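Glucoamylase (Thermoanaerobacterium thermosaccharolyticum, PDB 1LF6) hydrolyses terminal alpha-1,4-linked glucose units one after another from the non-reducing ends of starch-type glucans, probably releasing beta-D-glucose. Local coordinates at residues H158-G163 against K182-Y187; Y501-A506 against Y526-I531. One frame throughout, in Å; residues are numbered along the deposited sequence.

Interaction 1 (H158-G163 against K182-Y187); sequences HIKNQG and KRDNVY
Lys160 and Arg183 supply the polar part of this contact, each reaching across to the other segment from its own side. The Lys160 chain runs extended beyond CG and sets NZ 2.7 Å from Asn185 OD1, a hydrogen bond that lies in the plane of the amide carbonyl with a C=O...N angle of 149°. Asp184 OD2 stands 4.1 Å from Lys160 NZ, beyond salt-bridge range but close enough that the opposite charges may still attract.

Arg183 comes the other way. With CG anti to the backbone N (chi1 -166°) and the chain bent at chi2, its guanidinium ends beside the carbonyls of Ile159 and Lys160. At the edge of the group, near its plane, Arg183 NH2 gives a weak hydrogen bond to Ile159 O at 3.4 Å, and Lys160 O is 2.7 Å from the same nitrogen. The Gln162 amide is modelled over one face, the planes 33° apart, but so close that the detail of the stacking is doubtful. Asp184 OD2 sits over the opposite face, 3.6 Å from Arg183 NE, a long salt bridge of charge alone. The Gln162 amide nitrogen has its own partner in Ser164 O.

The apolar part is tight: Ile159 CG2 meets Val186 CB at 3.4 Å and also packs on Arg183 CB, while Ile159 CD1 lies against the backbone of Lys182, 3.3 Å from Lys182 CA, closer than usual for two carbons.

Arg183 to Val186 form a type II' beta turn, closed by Val186 N to Arg183 O at 3.1 Å, which makes this the tip of a beta hairpin. The hairpin joins strands 176-183 and 186-192 in the N-terminal beta-sandwich domain; the 158-163 loop, leading from strand 150-157 to strand 166-173, lies against it, with Asp71 of strand 70-80 touching both Ile159 and Val186.

Interaction 2 (Y501-A506 against Y526-I531); sequences YYIRIA and YDQKEI
Tyr501 and Lys529 meet where the phenol reaches a 3-10 turn, in the catalytic (alpha/alpha) barrel domain of this family 15 glycoside hydrolase. The CB bond of Tyr501 does not point at the other segment, yet with CG between the backbone N and the carbonyl carbon (chi1 49°) the ring brings its OH to Lys529 O. The OH gives its proton to that oxygen at 2.6 Å, nearly in line with the C=O bond (C=O...O angle 162°), and the carbonyl oxygen lies in the plane of the ring, at its edge. Leu496 N supplies a second hydrogen bond to the same hydroxyl.

Ile503 and Gln528 pass each other at a slant. CD1 of Ile503 comes to 4.1 Å from Gln528 CD, and its CG2 branch rests over Lys529 CA. Beyond CG the Gln528 chain is extended, which carries its amide to Ala506, where OE1 lies 3.3 Å from Ala506 CA and is hydrogen-bonded to Gly507 N.

Arg504 and Ile531 instead run side by side and point the same way, with Ile531 CG2 touching both Arg504 CB and Arg504 CD at 3.8 Å. The backbones of the same two residues are joined as well: Arg504 N donates to Ile531 O at 2.8 Å, tilted 27° from the carbonyl plane. The extended arginine leads its guanidinium away from the 526-531 segment to salt bridges with Glu439 and Glu435, the latter probably the catalytic proton acceptor. Ile531 thus packs along the aliphatic stem of an arginine whose charged end meets the probable active site.

An Asx turn, Lys529 N to Asp527 OD1, opens the 3-10 segment 528-530. A water bridges the two backbones: it accepts from Ile505 N at 3.0 Å and donates to Gln528 O at 2.8 Å.

The two contacts lie on opposite sides of the chain's centre, their own centres about 46 Å apart and their nearest atoms about 28 Å apart, and they share no helix or strand. Interaction 1 is partly buried, in the N-terminal beta-sandwich, and combines polar side-chain ends round a hairpin tip with tight packing of Ile159. Interaction 2 is formed wholly by buried residues of the catalytic domain; there, bonds to backbone carbonyls, aliphatic packing and a bridging water do the work. Each contains an arginine, but the guanidinium of Arg183 ends among groups of its own contact, its one hydrogen bond across weak, whereas Arg504 carries its charge to the probable catalytic site.

Interaction 1 (H158-G163 against K182-Y187)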
# COMPACT_ATOMS: atom_id res chain seq x y z
N HIS A 158 -1.06 19.22 3.11
CA HIS A 158 -1.99 18.63 4.07
C HIS A 158 -1.09 18.10 5.18
O HIS A 158 -1.05 16.90 5.44
CB HIS A 158 -2.76 17.46 3.46
CG HIS A 158 -3.92 17.88 2.61
ND1 HIS A 158 -4.98 17.05 2.34
CD2 HIS A 158 -4.18 19.05 1.96
CE1 HIS A 158 -5.84 17.67 1.56
NE2 HIS A 158 -5.38 18.89 1.32
N ILE A 159 -0.37 19.01 5.82
CA ILE A 159 0.57 18.65 6.86
C ILE A 159 -0.04 17.84 8.00
O ILE A 159 -1.12 18.15 8.51
CB ILE A 159 1.26 19.91 7.41
CG1 ILE A 159 1.88 20.68 6.24
CG2 ILE A 159 2.35 19.53 8.42
CD1 ILE A 159 2.38 22.05 6.61
N LYS A 160 0.68 16.79 8.38
CA LYS A 160 0.26 15.88 9.43
C LYS A 160 -1.13 15.29 9.22
O LYS A 160 -1.98 15.34 10.10
CB LYS A 160 0.35 16.56 10.80
CG LYS A 160 1.76 16.60 11.36
CD LYS A 160 1.73 16.77 12.87
CE LYS A 160 3.08 16.44 13.49
NZ LYS A 160 3.01 16.44 14.98
N ASN A 161 -1.33 14.73 8.03
CA ASN A 161 -2.58 14.06 7.67
C ASN A 161 -3.88 14.86 7.69
O ASN A 161 -4.94 14.30 7.94
CB ASN A 161 -2.77 12.81 8.53
CG ASN A 161 -1.60 11.86 8.41
OD1 ASN A 161 -0.87 11.64 9.37
ND2 ASN A 161 -1.42 11.28 7.23
N GLN A 162 -3.81 16.17 7.43
CA GLN A 162 -5.03 16.97 7.40
C GLN A 162 -4.88 18.18 6.49
O GLN A 162 -3.87 18.88 6.53
CB GLN A 162 -5.45 17.40 8.81
CG GLN A 162 -4.67 18.55 9.41
CD GLN A 162 -5.31 19.06 10.69
OE1 GLN A 162 -5.41 18.33 11.68
NE2 GLN A 162 -5.75 20.32 10.68
N GLY A 163 -5.89 18.40 5.66
CA GLY A 163 -5.85 19.52 4.74
C GLY A 163 -6.28 20.84 5.32
O GLY A 163 -5.94 21.90 4.78
N LYS A 182 3.30 25.02 7.23
CA LYS A 182 3.57 24.41 8.52
C LYS A 182 2.32 24.04 9.30
O LYS A 182 1.23 24.54 9.04
CB LYS A 182 4.46 25.33 9.36
CG LYS A 182 3.84 26.68 9.70
CD LYS A 182 3.31 26.71 11.13
CE LYS A 182 4.45 26.72 12.14
NZ LYS A 182 3.96 26.78 13.54
N ARG A 183 2.52 23.14 10.25
CA ARG A 183 1.47 22.67 11.14
C ARG A 183 2.21 21.90 12.21
O ARG A 183 2.86 20.89 11.92
CB ARG A 183 0.48 21.75 10.42
CG ARG A 183 -0.79 21.54 11.23
CD ARG A 183 -1.41 20.18 11.00
NE ARG A 183 -2.22 19.81 12.17
CZ ARG A 183 -2.68 18.59 12.40
NH1 ARG A 183 -3.40 18.36 13.50
NH2 ARG A 183 -2.44 17.60 11.56
N ASP A 184 2.13 22.37 13.45
CA ASP A 184 2.84 21.74 14.55
C ASP A 184 4.34 21.78 14.27
O ASP A 184 4.88 22.82 13.90
CB ASP A 184 2.37 20.29 14.75
CG ASP A 184 0.98 20.20 15.34
OD1 ASP A 184 0.69 20.98 16.28
OD2 ASP A 184 0.18 19.36 14.88
N ASN A 185 5.01 20.65 14.45
CA ASN A 185 6.45 20.58 14.24
C ASN A 185 6.87 20.22 12.81
O ASN A 185 8.04 19.92 12.57
CB ASN A 185 7.04 19.56 15.21
CG ASN A 185 6.42 18.19 15.05
OD1 ASN A 185 5.21 18.02 15.22
ND2 ASN A 185 7.25 17.20 14.73
N VAL A 186 5.93 20.25 11.87
CA VAL A 186 6.28 19.90 10.49
C VAL A 186 6.24 21.08 9.53
O VAL A 186 5.20 21.72 9.36
CB VAL A 186 5.34 18.79 9.96
CG1 VAL A 186 5.74 18.43 8.53
CG2 VAL A 186 5.42 17.56 10.85
N TYR A 187 7.37 21.34 8.88
CA TYR A 187 7.48 22.44 7.92
C TYR A 187 7.89 21.94 6.54
O TYR A 187 8.66 20.99 6.42
CB TYR A 187 8.53 23.45 8.39
CG TYR A 187 8.22 24.18 9.68
CD1 TYR A 187 7.85 25.53 9.67
CD2 TYR A 187 8.32 23.53 10.90
CE1 TYR A 187 7.60 26.21 10.85
CE2 TYR A 187 8.07 24.21 12.10
CZ TYR A 187 7.71 25.55 12.06
OH TYR A 187 7.45 26.21 13.24

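Interaction 2 (Y501-A506 against Y526-I531)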
# COMPACT_ATOMS: atom_id res chain seq x y z
N TYR A 501 -18.93 -28.85 0.95
CA TYR A 501 -17.84 -27.88 0.83
C TYR A 501 -17.52 -27.16 2.14
O TYR A 501 -18.35 -27.11 3.05
CB TYR A 501 -18.20 -26.82 -0.22
CG TYR A 501 -19.58 -26.20 -0.04
CD1 TYR A 501 -20.70 -26.76 -0.66
CD2 TYR A 501 -19.76 -25.05 0.73
CE1 TYR A 501 -21.97 -26.19 -0.52
CE2 TYR A 501 -21.03 -24.47 0.88
CZ TYR A 501 -22.12 -25.05 0.24
OH TYR A 501 -23.37 -24.46 0.33
N TYR A 502 -16.31 -26.62 2.24
CA TYR A 502 -15.94 -25.84 3.41
C TYR A 502 -16.67 -24.52 3.24
O TYR A 502 -16.73 -23.98 2.13
CB TYR A 502 -14.43 -25.54 3.44
CG TYR A 502 -13.55 -26.72 3.80
CD1 TYR A 502 -12.78 -27.36 2.83
CD2 TYR A 502 -13.50 -27.21 5.11
CE1 TYR A 502 -11.98 -28.46 3.15
CE2 TYR A 502 -12.71 -28.31 5.44
CZ TYR A 502 -11.95 -28.93 4.46
OH TYR A 502 -11.20 -30.04 4.78
N ILE A 503 -17.24 -23.99 4.32
CA ILE A 503 -17.93 -22.72 4.23
C ILE A 503 -16.97 -21.63 4.68
O ILE A 503 -15.89 -21.94 5.18
CB ILE A 503 -19.22 -22.70 5.09
CG1 ILE A 503 -18.88 -22.86 6.58
CG2 ILE A 503 -20.15 -23.80 4.63
CD1 ILE A 503 -20.13 -22.92 7.50
N ARG A 504 -17.34 -20.37 4.50
CA ARG A 504 -16.48 -19.28 4.91
C ARG A 504 -16.22 -19.33 6.41
O ARG A 504 -15.07 -19.26 6.86
CB ARG A 504 -17.11 -17.93 4.57
CG ARG A 504 -16.26 -16.75 5.03
CD ARG A 504 -16.91 -15.41 4.77
NE ARG A 504 -16.13 -14.33 5.38
CZ ARG A 504 -16.58 -13.08 5.55
NH1 ARG A 504 -15.80 -12.17 6.12
NH2 ARG A 504 -17.80 -12.76 5.16
N ILE A 505 -17.29 -19.45 7.19
CA ILE A 505 -17.13 -19.49 8.64
C ILE A 505 -18.40 -20.02 9.31
O ILE A 505 -19.51 -19.68 8.93
CB ILE A 505 -16.74 -18.09 9.16
CG1 ILE A 505 -16.28 -18.17 10.62
CG2 ILE A 505 -17.90 -17.12 8.99
CD1 ILE A 505 -15.45 -16.98 11.05
N ALA A 506 -18.20 -20.89 10.30
CA ALA A 506 -19.30 -21.49 11.05
C ALA A 506 -19.48 -20.76 12.37
O ALA A 506 -18.50 -20.43 13.04
CB ALA A 506 -19.00 -22.97 11.31
N TYR A 526 -27.47 -13.75 5.60
CA TYR A 526 -27.59 -15.06 4.96
C TYR A 526 -27.26 -16.19 5.93
O TYR A 526 -26.73 -15.96 7.01
CB TYR A 526 -26.65 -15.17 3.76
CG TYR A 526 -26.73 -14.01 2.79
CD1 TYR A 526 -26.03 -12.82 3.04
CD2 TYR A 526 -27.56 -14.07 1.68
CE1 TYR A 526 -26.16 -11.73 2.19
CE2 TYR A 526 -27.70 -12.97 0.83
CZ TYR A 526 -27.00 -11.81 1.09
OH TYR A 526 -27.14 -10.72 0.26
N ASP A 527 -27.58 -17.42 5.53
CA ASP A 527 -27.27 -18.59 6.34
C ASP A 527 -25.80 -18.90 6.07
O ASP A 527 -25.32 -18.76 4.94
CB ASP A 527 -28.15 -19.77 5.93
CG ASP A 527 -27.80 -21.04 6.68
OD1 ASP A 527 -26.98 -21.85 6.16
OD2 ASP A 527 -28.32 -21.23 7.80
N GLN A 528 -25.08 -19.30 7.12
CA GLN A 528 -23.65 -19.59 7.01
C GLN A 528 -23.30 -20.52 5.85
O GLN A 528 -22.24 -20.38 5.24
CB GLN A 528 -23.12 -20.17 8.33
CG GLN A 528 -23.83 -21.42 8.82
CD GLN A 528 -23.21 -22.00 10.07
OE1 GLN A 528 -22.55 -21.30 10.84
NE2 GLN A 528 -23.42 -23.29 10.29
N LYS A 529 -24.18 -21.46 5.55
CA LYS A 529 -23.95 -22.42 4.47
C LYS A 529 -24.05 -21.85 3.06
O LYS A 529 -23.67 -22.51 2.09
CB LYS A 529 -24.91 -23.61 4.63
CG LYS A 529 -24.66 -24.42 5.90
CD LYS A 529 -25.74 -25.47 6.10
CE LYS A 529 -27.07 -24.81 6.46
NZ LYS A 529 -28.12 -25.83 6.63
N GLU A 530 -24.55 -20.62 2.93
CA GLU A 530 -24.67 -19.97 1.62
C GLU A 530 -23.38 -19.24 1.26
O GLU A 530 -23.19 -18.83 0.11
CB GLU A 530 -25.78 -18.92 1.62
CG GLU A 530 -27.20 -19.39 1.91
CD GLU A 530 -28.18 -18.23 1.88
OE1 GLU A 530 -28.33 -17.61 0.80
OE2 GLU A 530 -28.80 -17.92 2.92
N ILE A 531 -22.49 -19.08 2.23
CA ILE A 531 -21.26 -18.32 2.00
C ILE A 531 -19.97 -19.11 1.88
O ILE A 531 -19.57 -19.81 2.82
CB ILE A 531 -21.06 -17.29 3.13
CG1 ILE A 531 -22.40 -16.58 3.43
CG2 ILE A 531 -19.99 -16.30 2.76
CD1 ILE A 531 -22.98 -15.79 2.26
O HOH W 1 -20.05 -18.90 6.22